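PDB 2O8I: hypothetical protein Atu2327 from Agrobacterium tumefaciens str., which belongs to the OHCU decarboxylase family of urate degradation and probably decarboxylates 2-oxo-4-hydroxy-4-carboxy-5-ureidoimidazoline to allantoin. Local coordinates for the interface of chains A and B. Numbering follows the deposited sequence. Chains: chain A/B, Hypothetical protein Atu2327.

Contact 1: the interface of chains A and B. Residues chain A 69-70, 72-73, 76, 119, 157; chain B 16, 69, 72, 76, 157.
The apolar part of a two-fold symmetric interface between two copies of the protein joins chains A and B here, and its interlocked aliphatic side chains probably help hold a homodimer together. At its middle A:Ile72 and B:Ile72 meet through their gamma-methyl branches, CG2 to CG2 at 3.9 Å, the side chains crossing at about a right angle. Each CG2 stands anti to its own backbone N, while CG1 lies beside that N (chi1 -80°), so one branch faces the twin isoleucine and the other turns to an arginine. A:Ile72 CG2 also lies 3.8 Å from the carbonyl O of B:Lys69, a packing contact, and against CB of the same lysine. On the other branch, A:Ile72 CG1 packs 3.4 Å from B:Arg157 NH2, the two side chains lying alongside and pointing the same way. The arginine is steadied within chain B: NH2 and NH1 grip B:Glu16 OE1 end-on, at 2.7 Å from NH2 to this carboxylate oxygen, a salt bridge with the acceptor near the guanidinium plane. Both bonds are bent (135° and 131° at H); NH2 meets OE1 nearly along its C-O axis, while NH1 uses the anti lone pair. Farther along, B:Leu76 spreads its two methyls over chain A: CD1 touches A:Ala73 CB at 3.6 Å and also the CD2 tip of A:Leu70, which it crosses at about a right angle, while CD2 reaches A:Val119 CG1 at 3.7 Å. The isoleucines belong to helix 66-74 of each chain, B:Leu76 follows that helix in a loop, A:Val119 lies in another loop, and B:Arg157 comes from helix 139-161.

Contact 2: the interface of chains A and B. Residues chain A 71, 74-75, 97; chain B 157, 160-161.
The end of helix 66-74 and the residue after it, in chain A, dock against the last turns of helix 139-161 of chain B, adding a salt bridge to the intersubunit contact. B:Arg157 grips A:Glu75 side-on, with NE and NH2 both directed at the one carboxylate oxygen OE2. The NE bond is 2.9 Å to OE2 and fairly straight (151° at H), but it arrives from above the carboxylate plane; NH2, at 3.0 Å from OE2, uses the syn lone pair. OE2 lies in the guanidinium plane, whereas the two flat groups are turned 56° apart. Both side chains are extended and run alongside each other. The neighbouring guanidinium, if charged as expected, would probably favour the ionised carboxylate. Nearer the backbone of the arginine, its CG packs 4.0 Å from A:Ala71 CB, which also touches the methyl CE of the selenomethionine B:Met161. The imidazole of A:His97 crosses B:Met161 at about a right angle, with CA of that residue 3.9 Å above one ring face toward the rim, and A:His97 ND1 facing B:Met161 CG at 3.8 Å. A:His97 NE2 comes within 3.3 Å of the backbone O of B:Ser160, a close polar approach. Within chain B, B:Ser160 OG, in the crowded position between backbone N and carbonyl carbon (chi1 63°), donates to B:Arg157 O at 2.6 Å along a carbonyl lone pair, turning the hydroxyl back onto its own helix. A:His97 stands near the start of helix 94-111, facing the C-terminal end of helix 139-161.

Contact 1: the interface of chains A and B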
loop_
_atom_site.group_PDB
_atom_site.type_symbol
_atom_site.label_atom_id
_atom_site.label_comp_id
_atom_site.label_asym_id
_atom_site.label_seq_id
_atom_site.Cartn_x
_atom_site.Cartn_y
_atom_site.Cartn_z
ATOM N N LYS A 69 1.228 -3.771 -4.563
ATOM C CA LYS A 69 2.354 -2.852 -4.575
ATOM C C LYS A 69 2.500 -2.255 -5.976
ATOM O O LYS A 69 2.762 -1.055 -6.129
ATOM C CB LYS A 69 3.657 -3.509 -4.121
ATOM C CG LYS A 69 3.658 -3.998 -2.690
ATOM C CD LYS A 69 5.029 -4.632 -2.276
ATOM C CE LYS A 69 5.148 -4.677 -0.728
ATOM N NZ LYS A 69 6.417 -5.348 -0.268
ATOM N N LEU A 70 2.333 -3.094 -6.993
ATOM C CA LEU A 70 2.484 -2.648 -8.380
ATOM C C LEU A 70 1.448 -1.579 -8.729
ATOM O O LEU A 70 1.758 -0.581 -9.396
ATOM C CB LEU A 70 2.409 -3.843 -9.339
ATOM C CG LEU A 70 3.606 -4.801 -9.167
ATOM C CD1 LEU A 70 3.403 -6.022 -9.996
ATOM C CD2 LEU A 70 4.891 -4.156 -9.608
ATOM N N ILE A 72 -0.000 0.507 -6.561
ATOM C CA ILE A 72 0.404 1.765 -5.955
ATOM C C ILE A 72 1.521 2.460 -6.758
ATOM O O ILE A 72 1.467 3.678 -6.957
ATOM C CB ILE A 72 0.723 1.619 -4.461
ATOM C CG1 ILE A 72 -0.593 1.599 -3.668
ATOM C CG2 ILE A 72 1.544 2.784 -3.990
ATOM C CD1 ILE A 72 -0.695 0.510 -2.600
ATOM N N ALA A 73 2.487 1.688 -7.258
ATOM C CA ALA A 73 3.497 2.233 -8.158
ATOM C C ALA A 73 2.875 2.853 -9.446
ATOM O O ALA A 73 3.202 3.989 -9.821
ATOM C CB ALA A 73 4.541 1.180 -8.488
ATOM N N LEU A 76 2.002 6.475 -9.343
ATOM C CA LEU A 76 3.012 7.514 -9.253
ATOM C C LEU A 76 3.907 7.609 -10.485
ATOM O O LEU A 76 4.248 8.710 -10.904
ATOM C CB LEU A 76 3.850 7.354 -7.976
ATOM C CG LEU A 76 3.339 6.749 -6.627
ATOM C CD1 LEU A 76 4.242 7.145 -5.435
ATOM C CD2 LEU A 76 1.883 7.073 -6.217
ATOM N N VAL A 119 11.639 -6.242 -3.852
ATOM C CA VAL A 119 11.496 -6.237 -5.283
ATOM C C VAL A 119 12.454 -5.231 -5.965
ATOM O O VAL A 119 12.602 -5.258 -7.199
ATOM C CB VAL A 119 9.992 -5.960 -5.559
ATOM C CG1 VAL A 119 9.761 -4.866 -6.580
ATOM C CG2 VAL A 119 9.231 -7.252 -5.796
ATOM N N ARG A 157 12.184 0.800 2.599
ATOM C CA ARG A 157 11.289 1.929 2.885
ATOM C C ARG A 157 12.021 3.059 3.585
ATOM O O ARG A 157 12.052 4.191 3.060
ATOM C CB ARG A 157 10.063 1.477 3.658
ATOM C CG ARG A 157 9.213 0.560 2.788
ATOM C CD ARG A 157 8.185 -0.139 3.599
ATOM N NE ARG A 157 7.184 -0.727 2.736
ATOM C CZ ARG A 157 5.999 -1.150 3.155
ATOM N NH1 ARG A 157 5.667 -1.005 4.438
ATOM N NH2 ARG A 157 5.145 -1.704 2.289
ATOM N N GLU B 16 -8.809 0.218 -1.985
ATOM C CA GLU B 16 -7.955 -0.373 -1.013
ATOM C C GLU B 16 -8.731 -1.034 0.126
ATOM O O GLU B 16 -9.672 -0.456 0.625
ATOM C CB GLU B 16 -7.015 0.707 -0.493
ATOM C CG GLU B 16 -5.847 0.112 0.199
ATOM C CD GLU B 16 -4.675 -0.052 -0.719
ATOM O OE1 GLU B 16 -4.679 0.517 -1.808
ATOM O OE2 GLU B 16 -3.729 -0.711 -0.340
ATOM N N LYS B 69 2.268 5.586 0.453
ATOM C CA LYS B 69 2.362 5.300 -0.969
ATOM C C LYS B 69 3.802 5.527 -1.433
ATOM O O LYS B 69 4.343 4.743 -2.224
ATOM C CB LYS B 69 1.381 6.125 -1.802
ATOM C CG LYS B 69 -0.079 5.856 -1.518
ATOM C CD LYS B 69 -1.032 6.707 -2.424
ATOM C CE LYS B 69 -2.451 6.077 -2.442
ATOM N NZ LYS B 69 -3.434 6.896 -3.240
ATOM N N ILE B 72 6.016 2.616 -0.512
ATOM C CA ILE B 72 5.872 1.494 -1.424
ATOM C C ILE B 72 6.582 1.747 -2.768
ATOM O O ILE B 72 7.248 0.846 -3.289
ATOM C CB ILE B 72 4.412 1.046 -1.576
ATOM C CG1 ILE B 72 4.024 0.182 -0.366
ATOM C CG2 ILE B 72 4.249 0.223 -2.820
ATOM C CD1 ILE B 72 2.676 0.518 0.271
ATOM N N LEU B 76 10.328 -0.074 -5.153
ATOM C CA LEU B 76 10.407 -0.548 -6.523
ATOM C C LEU B 76 11.316 0.294 -7.413
ATOM O O LEU B 76 12.036 -0.257 -8.239
ATOM C CB LEU B 76 9.006 -0.680 -7.138
ATOM C CG LEU B 76 7.699 -1.019 -6.349
ATOM C CD1 LEU B 76 6.574 -1.530 -7.281
ATOM C CD2 LEU B 76 7.820 -2.036 -5.190
ATOM N N ARG B 157 -4.985 2.937 -11.061
ATOM C CA ARG B 157 -4.577 1.555 -10.776
ATOM C C ARG B 157 -4.935 0.619 -11.915
ATOM O O ARG B 157 -4.034 -0.029 -12.486
ATOM C CB ARG B 157 -5.139 1.080 -9.448
ATOM C CG ARG B 157 -4.517 1.878 -8.308
ATOM C CD ARG B 157 -5.257 1.659 -7.041
ATOM N NE ARG B 157 -4.476 2.133 -5.919
ATOM C CZ ARG B 157 -4.722 1.813 -4.656
ATOM N NH1 ARG B 157 -5.722 0.977 -4.374
ATOM N NH2 ARG B 157 -3.962 2.318 -3.680
#

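Contact 2: the interface of chains A and B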
loop_
_atom_site.group_PDB
_atom_site.type_symbol
_atom_site.label_atom_id
_atom_site.label_comp_id
_atom_site.label_asym_id
_atom_site.label_seq_id
_atom_site.Cartn_x
_atom_site.Cartn_y
_atom_site.Cartn_z
ATOM N N ALA A 71 0.230 -1.770 -8.237
ATOM C CA ALA A 71 -0.809 -0.787 -8.460
ATOM C C ALA A 71 -0.530 0.547 -7.767
ATOM O O ALA A 71 -0.769 1.614 -8.324
ATOM C CB ALA A 71 -2.147 -1.338 -8.044
ATOM N N GLY A 74 1.974 2.131 -10.105
ATOM C CA GLY A 74 1.201 2.693 -11.222
ATOM C C GLY A 74 0.516 4.035 -11.002
ATOM O O GLY A 74 0.223 4.737 -11.962
ATOM N N GLU A 75 0.243 4.394 -9.745
ATOM C CA GLU A 75 -0.292 5.723 -9.418
ATOM C C GLU A 75 0.726 6.811 -9.469
ATOM O O GLU A 75 0.344 7.967 -9.562
ATOM C CB GLU A 75 -0.800 5.806 -7.998
ATOM C CG GLU A 75 -2.039 5.073 -7.686
ATOM C CD GLU A 75 -2.355 5.221 -6.220
ATOM O OE1 GLU A 75 -2.491 6.407 -5.762
ATOM O OE2 GLU A 75 -2.435 4.143 -5.559
ATOM N N HIS A 97 0.434 -9.271 -14.787
ATOM C CA HIS A 97 -0.282 -8.858 -13.588
ATOM C C HIS A 97 -1.173 -9.984 -13.051
ATOM O O HIS A 97 -1.112 -10.329 -11.864
ATOM C CB HIS A 97 -1.155 -7.668 -13.878
ATOM C CG HIS A 97 -0.424 -6.379 -13.830
ATOM N ND1 HIS A 97 -0.175 -5.715 -12.642
ATOM C CD2 HIS A 97 0.119 -5.622 -14.820
ATOM C CE1 HIS A 97 0.483 -4.596 -12.911
ATOM N NE2 HIS A 97 0.685 -4.523 -14.221
ATOM N N ARG B 157 -4.985 2.937 -11.061
ATOM C CA ARG B 157 -4.577 1.555 -10.776
ATOM C C ARG B 157 -4.935 0.619 -11.915
ATOM O O ARG B 157 -4.034 -0.029 -12.486
ATOM C CB ARG B 157 -5.139 1.080 -9.448
ATOM C CG ARG B 157 -4.517 1.878 -8.308
ATOM C CD ARG B 157 -5.257 1.659 -7.041
ATOM N NE ARG B 157 -4.476 2.133 -5.919
ATOM C CZ ARG B 157 -4.722 1.813 -4.656
ATOM N NH1 ARG B 157 -5.722 0.977 -4.374
ATOM N NH2 ARG B 157 -3.962 2.318 -3.680
ATOM N N SER B 160 -2.935 0.747 -15.115
ATOM C CA SER B 160 -1.624 0.081 -15.155
ATOM C C SER B 160 -1.750 -1.436 -15.380
ATOM O O SER B 160 -0.812 -2.067 -15.872
ATOM C CB SER B 160 -0.780 0.373 -13.907
ATOM O OG SER B 160 -1.411 -0.132 -12.730
HETATM N N MSE B 161 -2.905 -1.997 -15.034
HETATM C CA MSE B 161 -3.141 -3.416 -15.092
HETATM C C MSE B 161 -3.841 -3.903 -16.354
HETATM O O MSE B 161 -3.878 -5.098 -16.591
HETATM C CB MSE B 161 -4.091 -3.798 -13.996
HETATM C CG MSE B 161 -3.551 -3.953 -12.633
HETATM SE SE MSE B 161 -5.203 -3.946 -11.516
HETATM C CE MSE B 161 -4.989 -2.249 -10.573
#

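Contact 1 and contact 2 are neighbouring patches of one two-fold interface, their C-alpha centres about 9 Å apart. Both draw on helix 66-74 of chain A, and B:Arg157 of helix 139-161 belongs to both. Its guanidinium links a glutamate of its own chain in contact 1 to a glutamate of the partner in contact 2, so the charged network joins an intrachain brace to an intersubunit bridge. Contact 1 supplies mainly apolar packing around the Ile72 pair, which meets at the two-fold; contact 2 adds a salt bridge beside further apolar packing, and the two-fold repeats both with the chains exchanged. Together they would fix the subunits' mutual orientation.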